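PDB 3R4S: botulinum neurotoxin type C1 from Clostridium botulinum, which binds two ganglioside molecules through its heavy-chain receptor-binding region, an interaction needed for cell entry; the whole toxin is classed as a bontoxilysin protease. Local coordinates for residues V118-Q123 with E128-F133; T151-N154 with M160-Y163; N267-V272 with L343-K348; L308-T313 with Y319-K324. One frame throughout, in Å; residues are numbered along the deposited sequence.

Interaction 1: V118-Q123 with E128-F133; sequences VFTLKQ and EQSINF
With chi1 at -54° for Thr120 and -65° for Ser130, each hydroxyl lies opposite its own carbonyl carbon and beside its backbone N, and the two meet above the strands with Thr120 OG1 2.7 Å from Ser130 OG. Glu128 comes in by a different route: its CG sits between the backbone N and carbonyl carbon (chi1 66°), and the extended chain returns over its own strand until Glu128 OE2 accepts a hydrogen bond of 2.7 Å from Ser130 OG. The result is a short polar chain of Thr120, Ser130 and Glu128, in which the carboxylate helps set the rotation of the serine and the methyl of Thr120 packs across the glutamate. On the same face, Val118 straddles its neighbours, CG1 lying 3.8 Å from Ser130 CB and CG2 4.1 Å from Asn132 CB. The backbones illustrate regular antiparallel pairing. Phe119 with Ile131 and Leu121 with Gln129 form hydrogen-bonded pairs; Phe119 N reaches Ile131 O at 2.9 Å, and Leu121 O receives Gln129 N at 2.9 Å. These residues direct their side chains to the other face, where Ile131 CG1 comes to the edge of the Phe119 ring and lies 4.0 Å from Phe119 CB. That buried face looks into the lectin-like beta sandwich: Phe119 and Ile131 pack on Met160 of strand 159-164, Leu121 covers Leu177 and Phe182, and strand 108-113 continues the sheet beside 118-123.

Interaction 2: T151-N154 with M160-Y163; sequences TVTN and MKIY
Met160 meets Asn154 in a tight crossing, its CB only 3.1 Å from Asn154 ND2. That amide nitrogen is buried and has no hydrogen-bonding partner in the model. At Lys161 the strands grip each other through the backbone: Lys161 N gives a 2.8 Å bond to Thr153 O, and Thr153 N answers to Lys161 O. The first carbons of the lysine side chain rest alongside the threonine hydroxyl, with Lys161 CB 3.6 Å from Thr153 OG1, before its amine leads away toward Glu219, a long and weak ion pair. This antiparallel hairpin of strands 148-155 and 159-164 belongs to the concanavalin-like sandwich of the N-terminal receptor-binding part, between strand 77-87 at one flank and 167-173 at the other. Ile162 follows on the face that Met160 shares, opposite Val152 in a non-hydrogen-bonded pair; its CD1 reaches across to Val152 CG2 at 3.9 Å, and both side chains press on strand 116-124 of the facing sheet. Tyr163 closes the sequence with a nearly straight 2.7 Å bond from its N to Thr151 O (169° at the hydrogen). Its ring then turns back along the hairpin, the edge at CD2 lying against Thr151 O in the ring plane. A water bridges the rest of the gap: it is 2.7 Å from Tyr163 OH and donates to Thr153 OG1 at 2.8 Å, where chi1 of 69° swings the threonine oxygen between its backbone N and carbonyl carbon.

Interaction 3: N267-V272 with L343-K348; sequences NSRQIV and LREQTK. With SIA (N-acetyl-alpha-neuraminic acid), chain D; SLB (N-acetyl-beta-neuraminic acid), chain C.
Arg269 and Glu345 form the charged part of this contact. An arginine chain extended from CG to NE carries the guanidinium past Leu343 to the carboxylate, and Arg269 NH2 meets Glu345 OE2 at 2.8 Å. The acceptor lies at the guanidinium edge and uses its anti lone pair; the planes are 77° apart and a single N–O pair carries the salt bridge. The backbone adds a single direct bond, Leu343 N to Arg269 O at 2.8 Å. A water extends this polar seam, donating to Leu343 O at 3.0 Å and weakly accepting from the arginine. Apolar packing is supplied by Ile271, which crosses Leu343 at about a right angle and sets its CG1 3.8 Å from Leu343 CG, both also touching Leu321 of strand 317-323. Bonds to sugar emerge from both outer ends. Ser268 N donates to O7 of N-acetyl-beta-neuraminic acid at 3.0 Å. Arg269 N donates to O10 of the same sugar at 2.9 Å. Gln346 OE1 accepts from N5 of N-acetyl-alpha-neuraminic acid at 2.8 Å, and Thr347 N bonds to its O9. The first pair lies in a type I' turn from Asn267 to Gln270, the tight connection of a beta hairpin with a two-residue loop, here presenting backbone N-H groups to a sialic acid. Contact of this hairpin with the end of strand 338-345 and the loop after it thus joins two separate sialic acid sites of the trefoil receptor-binding part.

Interaction 4: L308-T313 with Y319-K324; sequences LYFDMT and YNLFMK. With SIA (N-acetyl-alpha-neuraminic acid), chain D.
This is a buried antiparallel hairpin contact between strands 307-314 and 317-323 of the trefoil part, with a sialic acid held along one face. The pairing is regular near the turn, where Tyr319 N donates to Met312 O at 2.8 Å and Met312 N donates back to Tyr319 O. Farther on, Leu321 N still reaches Phe310 O, but the segments diverge, their directions 130° apart, and a water takes over between Phe310 N and Leu321 O, 2.8 Å from each. Leu321 fills the core side, its CD1 4.0 Å from Phe310 CB and also against Met312. On the sugar-bearing face, similar first torsions, each CG opposite its carbonyl carbon, put Asp311 and Asn320 side by side, their planes 30° apart and Asp311 OD1 2.7 Å from Asn320 ND2. Asn320 ND2 also gives a nearly straight bond of 3.0 Å to O8 of N-acetyl-alpha-neuraminic acid. The sugar's O9 lies implausibly close to Asn320 OD1, and the detail of that bond is doubtful. Tyr309 stands across the amide, its ring plane 85° from it, and Tyr309 OH donates to O1A of the sugar carboxylate at 2.7 Å. Lys291 of strand 288-292 touches both Tyr309 and Asp311. Since Asp311 OD2 lies 2.7 Å from that same O1A, one of the two acids probably keeps a proton, which would let two carboxyl groups meet without full repulsion.

Followed from the N terminus, the chain first closes the short hairpin of interaction 1 and then, in the next strands, that of interaction 2. The two are in series but belong to facing sheets of the lectin-like part, and they pack together through Phe119 on Val152 and Leu121 on Asn154. Interaction 3 opens a far longer loop, with 70 residues between its segments, and interaction 4 is a hairpin wholly within it. These two share a sheet through neighbouring strands 317-323 and 338-345, and both touch the same N-acetyl-alpha-neuraminic acid. Contacts of the two parts do not touch; the closest, interactions 1 and 4, have nearest atoms about 27 Å apart.

Interaction 1: V118-Q123 with E128-F133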
# COMPACT_ATOMS: atom_id res chain seq x y z
N VAL A 118 17.51 0.47 0.84
CA VAL A 118 18.70 1.22 1.18
C VAL A 118 19.06 2.27 0.12
O VAL A 118 19.14 1.95 -1.06
CB VAL A 118 19.90 0.27 1.35
CG1 VAL A 118 21.12 1.02 1.84
CG2 VAL A 118 19.55 -0.86 2.33
N PHE A 119 19.28 3.51 0.55
CA PHE A 119 19.84 4.54 -0.32
C PHE A 119 21.30 4.73 0.02
O PHE A 119 21.65 4.85 1.19
CB PHE A 119 19.11 5.87 -0.17
CG PHE A 119 19.74 6.98 -0.97
CD1 PHE A 119 19.50 7.10 -2.33
CD2 PHE A 119 20.58 7.90 -0.35
CE1 PHE A 119 20.09 8.12 -3.08
CE2 PHE A 119 21.18 8.92 -1.09
CZ PHE A 119 20.94 9.03 -2.46
N THR A 120 22.15 4.76 -0.99
CA THR A 120 23.59 4.87 -0.77
C THR A 120 24.24 5.96 -1.61
O THR A 120 24.02 6.05 -2.82
CB THR A 120 24.29 3.55 -1.13
OG1 THR A 120 23.67 2.48 -0.41
CG2 THR A 120 25.76 3.62 -0.77
N LEU A 121 25.02 6.81 -0.95
CA LEU A 121 25.97 7.66 -1.66
C LEU A 121 27.28 6.89 -1.74
O LEU A 121 27.82 6.47 -0.72
CB LEU A 121 26.19 8.98 -0.92
CG LEU A 121 25.08 10.03 -0.99
CD1 LEU A 121 25.51 11.29 -0.29
CD2 LEU A 121 24.70 10.35 -2.43
N LYS A 122 27.78 6.66 -2.96
CA LYS A 122 29.04 5.96 -3.12
C LYS A 122 30.15 6.93 -3.48
O LYS A 122 30.21 7.43 -4.61
CB LYS A 122 28.93 4.85 -4.17
CG LYS A 122 30.17 3.98 -4.26
CD LYS A 122 30.05 2.96 -5.38
CE LYS A 122 31.25 2.03 -5.43
NZ LYS A 122 31.02 0.81 -4.64
N GLN A 123 31.03 7.20 -2.52
CA GLN A 123 32.11 8.15 -2.74
C GLN A 123 33.16 7.58 -3.68
O GLN A 123 33.57 8.23 -4.64
CB GLN A 123 32.76 8.55 -1.42
CG GLN A 123 33.97 9.44 -1.59
CD GLN A 123 34.61 9.81 -0.26
OE1 GLN A 123 34.35 9.19 0.76
NE2 GLN A 123 35.45 10.84 -0.27
N GLU A 128 31.42 4.73 1.38
CA GLU A 128 30.02 4.99 1.06
C GLU A 128 29.34 5.57 2.29
O GLU A 128 29.89 5.54 3.39
CB GLU A 128 29.32 3.67 0.72
CG GLU A 128 29.26 2.77 1.92
CD GLU A 128 28.29 1.61 1.78
OE1 GLU A 128 28.70 0.56 1.26
OE2 GLU A 128 27.14 1.75 2.22
N GLN A 129 28.12 6.06 2.12
CA GLN A 129 27.27 6.38 3.26
C GLN A 129 25.84 6.00 2.92
O GLN A 129 25.30 6.42 1.90
CB GLN A 129 27.39 7.87 3.61
CG GLN A 129 26.73 8.25 4.92
CD GLN A 129 27.20 9.60 5.48
OE1 GLN A 129 26.99 9.88 6.66
NE2 GLN A 129 27.85 10.42 4.65
N SER A 130 25.22 5.17 3.76
CA SER A 130 23.88 4.66 3.47
C SER A 130 22.87 5.00 4.55
O SER A 130 23.22 5.17 5.71
CB SER A 130 23.92 3.13 3.26
OG SER A 130 24.67 2.79 2.10
N ILE A 131 21.60 5.07 4.15
CA ILE A 131 20.47 5.17 5.06
C ILE A 131 19.40 4.21 4.57
O ILE A 131 19.43 3.78 3.41
CB ILE A 131 19.86 6.57 5.08
CG1 ILE A 131 19.50 7.01 3.65
CG2 ILE A 131 20.82 7.55 5.72
CD1 ILE A 131 18.99 8.45 3.59
N ASN A 132 18.44 3.88 5.42
CA ASN A 132 17.48 2.86 5.03
C ASN A 132 16.10 2.98 5.66
O ASN A 132 15.90 3.65 6.68
CB ASN A 132 18.03 1.47 5.29
CG ASN A 132 18.16 1.18 6.77
OD1 ASN A 132 19.26 1.19 7.32
ND2 ASN A 132 17.03 0.93 7.42
N PHE A 133 15.14 2.35 5.00
CA PHE A 133 13.82 2.12 5.54
C PHE A 133 13.79 0.63 5.82
O PHE A 133 14.25 -0.16 4.99
CB PHE A 133 12.76 2.50 4.50
CG PHE A 133 11.43 1.82 4.70
CD1 PHE A 133 10.81 1.83 5.94
CD2 PHE A 133 10.80 1.18 3.63
CE1 PHE A 133 9.58 1.21 6.13
CE2 PHE A 133 9.56 0.56 3.81
CZ PHE A 133 8.95 0.57 5.06

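Interaction 2: T151-N154 with M160-Y163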
# COMPACT_ATOMS: atom_id res chain seq x y z
N THR A 151 10.94 9.13 -0.53
CA THR A 151 11.60 10.39 -0.83
C THR A 151 12.92 10.42 -0.09
O THR A 151 12.97 10.28 1.13
CB THR A 151 10.75 11.60 -0.44
OG1 THR A 151 9.41 11.40 -0.89
CG2 THR A 151 11.32 12.87 -1.07
N VAL A 152 14.00 10.57 -0.85
CA VAL A 152 15.33 10.73 -0.29
C VAL A 152 15.76 12.17 -0.51
O VAL A 152 15.59 12.72 -1.61
CB VAL A 152 16.33 9.78 -0.98
CG1 VAL A 152 17.76 10.15 -0.63
CG2 VAL A 152 16.03 8.32 -0.64
N THR A 153 16.30 12.81 0.53
CA THR A 153 16.87 14.14 0.35
C THR A 153 18.31 14.14 0.82
O THR A 153 18.66 13.42 1.74
CB THR A 153 16.07 15.27 1.05
OG1 THR A 153 16.19 15.16 2.47
CG2 THR A 153 14.60 15.23 0.64
N ASN A 154 19.14 14.92 0.15
CA ASN A 154 20.53 15.04 0.53
C ASN A 154 21.00 16.48 0.50
O ASN A 154 20.59 17.26 -0.35
CB ASN A 154 21.41 14.23 -0.41
CG ASN A 154 22.83 14.14 0.08
OD1 ASN A 154 23.77 14.71 -0.50
ND2 ASN A 154 23.01 13.42 1.16
N MET A 160 21.47 13.54 5.15
CA MET A 160 20.79 12.74 4.13
C MET A 160 19.62 12.08 4.85
O MET A 160 19.76 11.59 5.99
CB MET A 160 21.73 11.72 3.48
CG MET A 160 22.26 10.64 4.41
SD MET A 160 23.43 9.54 3.57
CE MET A 160 22.51 9.18 2.10
N LYS A 161 18.46 12.11 4.20
CA LYS A 161 17.23 11.68 4.85
C LYS A 161 16.44 10.78 3.92
O LYS A 161 16.49 10.93 2.69
CB LYS A 161 16.38 12.89 5.24
CG LYS A 161 17.07 13.87 6.18
CD LYS A 161 16.17 15.06 6.48
CE LYS A 161 17.01 16.29 6.77
NZ LYS A 161 16.20 17.55 6.77
N ILE A 162 15.69 9.86 4.50
CA ILE A 162 14.74 9.11 3.71
C ILE A 162 13.39 9.16 4.39
O ILE A 162 13.29 9.02 5.61
CB ILE A 162 15.21 7.66 3.42
CG1 ILE A 162 14.15 6.93 2.59
CG2 ILE A 162 15.48 6.89 4.72
CD1 ILE A 162 14.68 5.66 1.94
N TYR A 163 12.36 9.44 3.60
CA TYR A 163 10.98 9.46 4.05
C TYR A 163 10.18 8.35 3.38
O TYR A 163 10.46 7.97 2.24
CB TYR A 163 10.31 10.78 3.68
CG TYR A 163 10.96 12.06 4.19
CD1 TYR A 163 10.29 12.89 5.08
CD2 TYR A 163 12.21 12.46 3.73
CE1 TYR A 163 10.86 14.09 5.53
CE2 TYR A 163 12.79 13.65 4.18
CZ TYR A 163 12.11 14.46 5.08
OH TYR A 163 12.67 15.64 5.51
O HOH W 1 14.43 16.83 3.80

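Interaction 3: N267-V272 with L343-K348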
# COMPACT_ATOMS: atom_id res chain seq x y z
N ASN A 267 -20.39 -19.76 10.69
CA ASN A 267 -20.94 -20.80 11.52
C ASN A 267 -22.36 -20.46 11.91
O ASN A 267 -22.60 -19.54 12.70
CB ASN A 267 -20.08 -20.92 12.76
CG ASN A 267 -20.03 -22.31 13.29
OD1 ASN A 267 -21.05 -22.86 13.71
ND2 ASN A 267 -18.84 -22.91 13.27
N SER A 268 -23.32 -21.19 11.35
CA SER A 268 -24.72 -20.93 11.58
C SER A 268 -25.05 -19.52 11.18
O SER A 268 -25.79 -18.84 11.86
CB SER A 268 -25.10 -21.14 13.05
OG SER A 268 -24.89 -22.48 13.45
N ARG A 269 -24.47 -19.09 10.06
CA ARG A 269 -24.73 -17.78 9.49
C ARG A 269 -24.18 -16.62 10.33
O ARG A 269 -24.47 -15.45 10.04
CB ARG A 269 -26.22 -17.58 9.24
CG ARG A 269 -26.75 -18.44 8.10
CD ARG A 269 -28.23 -18.20 7.93
NE ARG A 269 -28.76 -18.96 6.80
CZ ARG A 269 -29.93 -18.71 6.23
NH1 ARG A 269 -30.68 -17.71 6.68
NH2 ARG A 269 -30.34 -19.44 5.20
N GLN A 270 -23.40 -16.95 11.35
CA GLN A 270 -22.64 -15.95 12.08
C GLN A 270 -21.21 -15.97 11.57
O GLN A 270 -20.54 -17.00 11.62
CB GLN A 270 -22.66 -16.22 13.58
CG GLN A 270 -21.80 -15.24 14.39
CD GLN A 270 -22.11 -13.78 14.04
OE1 GLN A 270 -21.22 -13.02 13.64
NE2 GLN A 270 -23.37 -13.41 14.15
N ILE A 271 -20.72 -14.83 11.08
CA ILE A 271 -19.32 -14.73 10.69
C ILE A 271 -18.44 -14.80 11.92
O ILE A 271 -18.75 -14.19 12.96
CB ILE A 271 -19.02 -13.44 9.93
CG1 ILE A 271 -19.82 -13.41 8.63
CG2 ILE A 271 -17.52 -13.33 9.64
CD1 ILE A 271 -19.71 -12.11 7.88
N VAL A 272 -17.36 -15.56 11.82
CA VAL A 272 -16.40 -15.68 12.92
C VAL A 272 -14.99 -15.61 12.36
O VAL A 272 -14.76 -15.88 11.19
CB VAL A 272 -16.58 -17.03 13.67
CG1 VAL A 272 -18.00 -17.16 14.19
CG2 VAL A 272 -16.22 -18.21 12.76
N LEU A 343 -24.78 -13.35 8.28
CA LEU A 343 -25.10 -13.59 6.88
C LEU A 343 -26.57 -13.96 6.68
O LEU A 343 -27.11 -14.79 7.42
CB LEU A 343 -24.20 -14.68 6.30
CG LEU A 343 -22.69 -14.45 6.42
CD1 LEU A 343 -21.94 -15.77 6.34
CD2 LEU A 343 -22.20 -13.49 5.35
N ARG A 344 -27.19 -13.35 5.68
CA ARG A 344 -28.58 -13.64 5.35
C ARG A 344 -28.73 -13.86 3.85
O ARG A 344 -27.98 -13.31 3.04
CB ARG A 344 -29.49 -12.49 5.78
CG ARG A 344 -29.19 -11.19 5.05
CD ARG A 344 -30.24 -10.13 5.33
NE ARG A 344 -31.54 -10.52 4.80
CZ ARG A 344 -32.63 -9.75 4.86
NH1 ARG A 344 -32.57 -8.55 5.44
NH2 ARG A 344 -33.77 -10.18 4.34
N GLU A 345 -29.71 -14.68 3.49
CA GLU A 345 -29.98 -14.97 2.10
C GLU A 345 -30.32 -13.71 1.35
O GLU A 345 -31.04 -12.85 1.86
CB GLU A 345 -31.14 -15.97 1.97
CG GLU A 345 -30.79 -17.37 2.41
CD GLU A 345 -31.96 -18.32 2.25
OE1 GLU A 345 -32.72 -18.16 1.27
OE2 GLU A 345 -32.11 -19.22 3.10
N GLN A 346 -29.81 -13.60 0.13
CA GLN A 346 -30.10 -12.46 -0.73
C GLN A 346 -31.59 -12.40 -1.04
O GLN A 346 -32.26 -13.42 -1.07
CB GLN A 346 -29.30 -12.55 -2.02
CG GLN A 346 -27.80 -12.47 -1.81
CD GLN A 346 -27.04 -12.43 -3.11
OE1 GLN A 346 -27.61 -12.65 -4.18
NE2 GLN A 346 -25.74 -12.16 -3.04
N THR A 347 -32.09 -11.19 -1.27
CA THR A 347 -33.47 -11.01 -1.68
C THR A 347 -33.49 -10.16 -2.93
O THR A 347 -32.44 -9.66 -3.37
CB THR A 347 -34.33 -10.33 -0.59
OG1 THR A 347 -33.77 -9.04 -0.27
CG2 THR A 347 -34.39 -11.17 0.67
N LYS A 348 -34.67 -9.98 -3.51
CA LYS A 348 -34.80 -9.23 -4.75
C LYS A 348 -34.49 -7.75 -4.51
O LYS A 348 -33.91 -7.08 -5.36
CB LYS A 348 -36.21 -9.39 -5.32
CG LYS A 348 -36.46 -8.63 -6.61
CD LYS A 348 -37.95 -8.48 -6.89
CE LYS A 348 -38.23 -7.54 -8.06
NZ LYS A 348 -37.77 -8.09 -9.36
C1 SIA D . -25.80 -9.37 -6.12
C2 SIA D . -27.00 -8.85 -6.89
C3 SIA D . -27.46 -9.84 -7.96
C4 SIA D . -28.24 -11.02 -7.40
C5 SIA D . -29.31 -10.54 -6.44
C6 SIA D . -28.65 -9.69 -5.35
C7 SIA D . -29.62 -9.21 -4.28
C8 SIA D . -28.88 -8.35 -3.25
C9 SIA D . -29.76 -8.09 -2.04
C10 SIA D . -31.07 -12.07 -5.81
C11 SIA D . -31.45 -13.34 -5.09
N5 SIA D . -29.78 -11.74 -5.78
O1A SIA D . -25.58 -8.90 -4.98
O1B SIA D . -25.06 -10.24 -6.65
O2 SIA D . -26.60 -7.62 -7.52
O4 SIA D . -28.87 -11.72 -8.48
O6 SIA D . -28.04 -8.55 -5.95
O7 SIA D . -30.64 -8.42 -4.89
O8 SIA D . -27.66 -9.00 -2.85
O9 SIA D . -29.83 -9.30 -1.28
O10 SIA D . -31.89 -11.38 -6.39
C1 SLB C . -19.20 -26.51 8.66
C2 SLB C . -20.01 -25.56 7.82
C3 SLB C . -19.24 -24.24 7.68
C4 SLB C . -20.08 -23.19 6.95
C5 SLB C . -21.38 -22.99 7.71
C6 SLB C . -22.11 -24.32 7.84
C7 SLB C . -23.33 -24.11 8.73
C8 SLB C . -24.26 -25.33 8.69
C9 SLB C . -25.51 -25.11 9.54
C10 SLB C . -22.83 -21.06 7.24
C11 SLB C . -23.64 -20.38 6.18
N5 SLB C . -22.21 -22.17 6.84
O1A SLB C . -19.15 -26.36 9.90
O1B SLB C . -18.58 -27.42 8.06
O2 SLB C . -20.16 -26.15 6.53
O4 SLB C . -19.38 -21.94 6.88
O6 SLB C . -21.31 -25.37 8.41
O7 SLB C . -22.83 -23.87 10.06
O8 SLB C . -24.64 -25.63 7.34
O9 SLB C . -25.19 -25.42 10.90
O10 SLB C . -22.73 -20.62 8.38
O HOH W 2 -29.65 -15.31 8.89

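Interaction 4: L308-T313 with Y319-K324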
# COMPACT_ATOMS: atom_id res chain seq x y z
N LEU A 308 -22.97 1.02 -0.11
CA LEU A 308 -22.67 -0.29 -0.67
C LEU A 308 -23.13 -1.40 0.25
O LEU A 308 -23.64 -1.15 1.35
CB LEU A 308 -21.16 -0.38 -0.99
CG LEU A 308 -20.20 -0.01 0.14
CD1 LEU A 308 -20.15 -1.12 1.18
CD2 LEU A 308 -18.78 0.28 -0.36
N TYR A 309 -22.97 -2.65 -0.19
CA TYR A 309 -23.22 -3.80 0.67
C TYR A 309 -22.23 -4.89 0.30
O TYR A 309 -21.49 -4.74 -0.67
CB TYR A 309 -24.67 -4.29 0.54
CG TYR A 309 -25.04 -4.82 -0.83
CD1 TYR A 309 -24.91 -6.17 -1.14
CD2 TYR A 309 -25.51 -3.96 -1.82
CE1 TYR A 309 -25.26 -6.66 -2.40
CE2 TYR A 309 -25.86 -4.44 -3.09
CZ TYR A 309 -25.73 -5.78 -3.37
OH TYR A 309 -26.06 -6.26 -4.63
N PHE A 310 -22.20 -5.97 1.06
CA PHE A 310 -21.22 -7.03 0.84
C PHE A 310 -21.88 -8.39 0.60
O PHE A 310 -22.79 -8.78 1.33
CB PHE A 310 -20.30 -7.14 2.06
CG PHE A 310 -19.55 -5.87 2.39
CD1 PHE A 310 -18.35 -5.56 1.76
CD2 PHE A 310 -20.04 -4.99 3.35
CE1 PHE A 310 -17.66 -4.38 2.07
CE2 PHE A 310 -19.36 -3.82 3.68
CZ PHE A 310 -18.16 -3.51 3.03
N ASP A 311 -21.40 -9.12 -0.41
CA ASP A 311 -21.80 -10.50 -0.67
C ASP A 311 -20.73 -11.47 -0.21
O ASP A 311 -19.53 -11.19 -0.33
CB ASP A 311 -22.02 -10.73 -2.16
CG ASP A 311 -23.24 -10.02 -2.68
OD1 ASP A 311 -24.12 -9.68 -1.86
OD2 ASP A 311 -23.30 -9.79 -3.90
N MET A 312 -21.17 -12.62 0.30
CA MET A 312 -20.29 -13.74 0.58
C MET A 312 -20.93 -15.05 0.09
O MET A 312 -22.10 -15.33 0.36
CB MET A 312 -19.98 -13.83 2.07
CG MET A 312 -19.08 -14.99 2.44
SD MET A 312 -18.76 -15.09 4.21
CE MET A 312 -17.69 -13.66 4.46
N THR A 313 -20.16 -15.84 -0.65
CA THR A 313 -20.68 -17.10 -1.16
C THR A 313 -20.09 -18.27 -0.39
O THR A 313 -18.87 -18.40 -0.26
CB THR A 313 -20.41 -17.27 -2.67
OG1 THR A 313 -21.21 -16.33 -3.40
CG2 THR A 313 -20.75 -18.67 -3.13
N TYR A 319 -24.83 -15.03 0.07
CA TYR A 319 -25.43 -14.27 1.16
C TYR A 319 -25.07 -12.78 1.11
O TYR A 319 -24.20 -12.37 0.35
CB TYR A 319 -24.92 -14.81 2.49
CG TYR A 319 -25.18 -16.28 2.74
CD1 TYR A 319 -26.30 -16.70 3.46
CD2 TYR A 319 -24.29 -17.25 2.28
CE1 TYR A 319 -26.53 -18.05 3.70
CE2 TYR A 319 -24.52 -18.59 2.52
CZ TYR A 319 -25.63 -18.99 3.23
OH TYR A 319 -25.86 -20.32 3.47
N ASN A 320 -25.75 -11.99 1.93
CA ASN A 320 -25.34 -10.62 2.24
C ASN A 320 -24.84 -10.60 3.67
O ASN A 320 -25.42 -11.26 4.54
CB ASN A 320 -26.52 -9.65 2.17
CG ASN A 320 -27.14 -9.56 0.78
OD1 ASN A 320 -28.36 -9.60 0.64
ND2 ASN A 320 -26.30 -9.42 -0.24
N LEU A 321 -23.79 -9.84 3.94
CA LEU A 321 -23.50 -9.49 5.32
C LEU A 321 -24.63 -8.59 5.77
O LEU A 321 -25.17 -7.81 4.97
CB LEU A 321 -22.16 -8.76 5.43
CG LEU A 321 -20.89 -9.61 5.54
CD1 LEU A 321 -20.70 -10.49 4.30
CD2 LEU A 321 -19.68 -8.71 5.76
N PHE A 322 -25.03 -8.69 7.03
CA PHE A 322 -26.09 -7.83 7.54
C PHE A 322 -25.93 -7.60 9.02
O PHE A 322 -25.34 -8.41 9.73
CB PHE A 322 -27.49 -8.39 7.21
CG PHE A 322 -27.99 -9.47 8.17
CD1 PHE A 322 -27.38 -10.71 8.22
CD2 PHE A 322 -29.09 -9.23 8.99
CE1 PHE A 322 -27.84 -11.69 9.10
CE2 PHE A 322 -29.56 -10.21 9.86
CZ PHE A 322 -28.94 -11.44 9.91
N MET A 323 -26.45 -6.47 9.49
CA MET A 323 -26.42 -6.18 10.91
C MET A 323 -27.60 -6.87 11.57
O MET A 323 -28.76 -6.55 11.29
CB MET A 323 -26.48 -4.68 11.15
CG MET A 323 -26.17 -4.31 12.60
SD MET A 323 -26.45 -2.58 12.99
CE MET A 323 -28.23 -2.44 12.83
N LYS A 324 -27.31 -7.84 12.43
CA LYS A 324 -28.36 -8.55 13.14
C LYS A 324 -28.96 -7.63 14.18
O LYS A 324 -28.38 -6.60 14.53
CB LYS A 324 -27.79 -9.76 13.88
CG LYS A 324 -27.43 -10.96 13.04
CD LYS A 324 -27.14 -12.11 14.01
CE LYS A 324 -26.63 -13.37 13.35
NZ LYS A 324 -26.05 -14.27 14.40
C1 SIA D . -25.80 -9.37 -6.12
C2 SIA D . -27.00 -8.85 -6.89
C3 SIA D . -27.46 -9.84 -7.96
C4 SIA D . -28.24 -11.02 -7.40
C5 SIA D . -29.31 -10.54 -6.44
C6 SIA D . -28.65 -9.69 -5.35
C7 SIA D . -29.62 -9.21 -4.28
C8 SIA D . -28.88 -8.35 -3.25
C9 SIA D . -29.76 -8.09 -2.04
C10 SIA D . -31.07 -12.07 -5.81
C11 SIA D . -31.45 -13.34 -5.09
N5 SIA D . -29.78 -11.74 -5.78
O1A SIA D . -25.58 -8.90 -4.98
O1B SIA D . -25.06 -10.24 -6.65
O2 SIA D . -26.60 -7.62 -7.52
O4 SIA D . -28.87 -11.72 -8.48
O6 SIA D . -28.04 -8.55 -5.95
O7 SIA D . -30.64 -8.42 -4.89
O8 SIA D . -27.66 -9.00 -2.85
O9 SIA D . -29.83 -9.30 -1.28
O10 SIA D . -31.89 -11.38 -6.39
O HOH W 3 -23.74 -6.01 3.41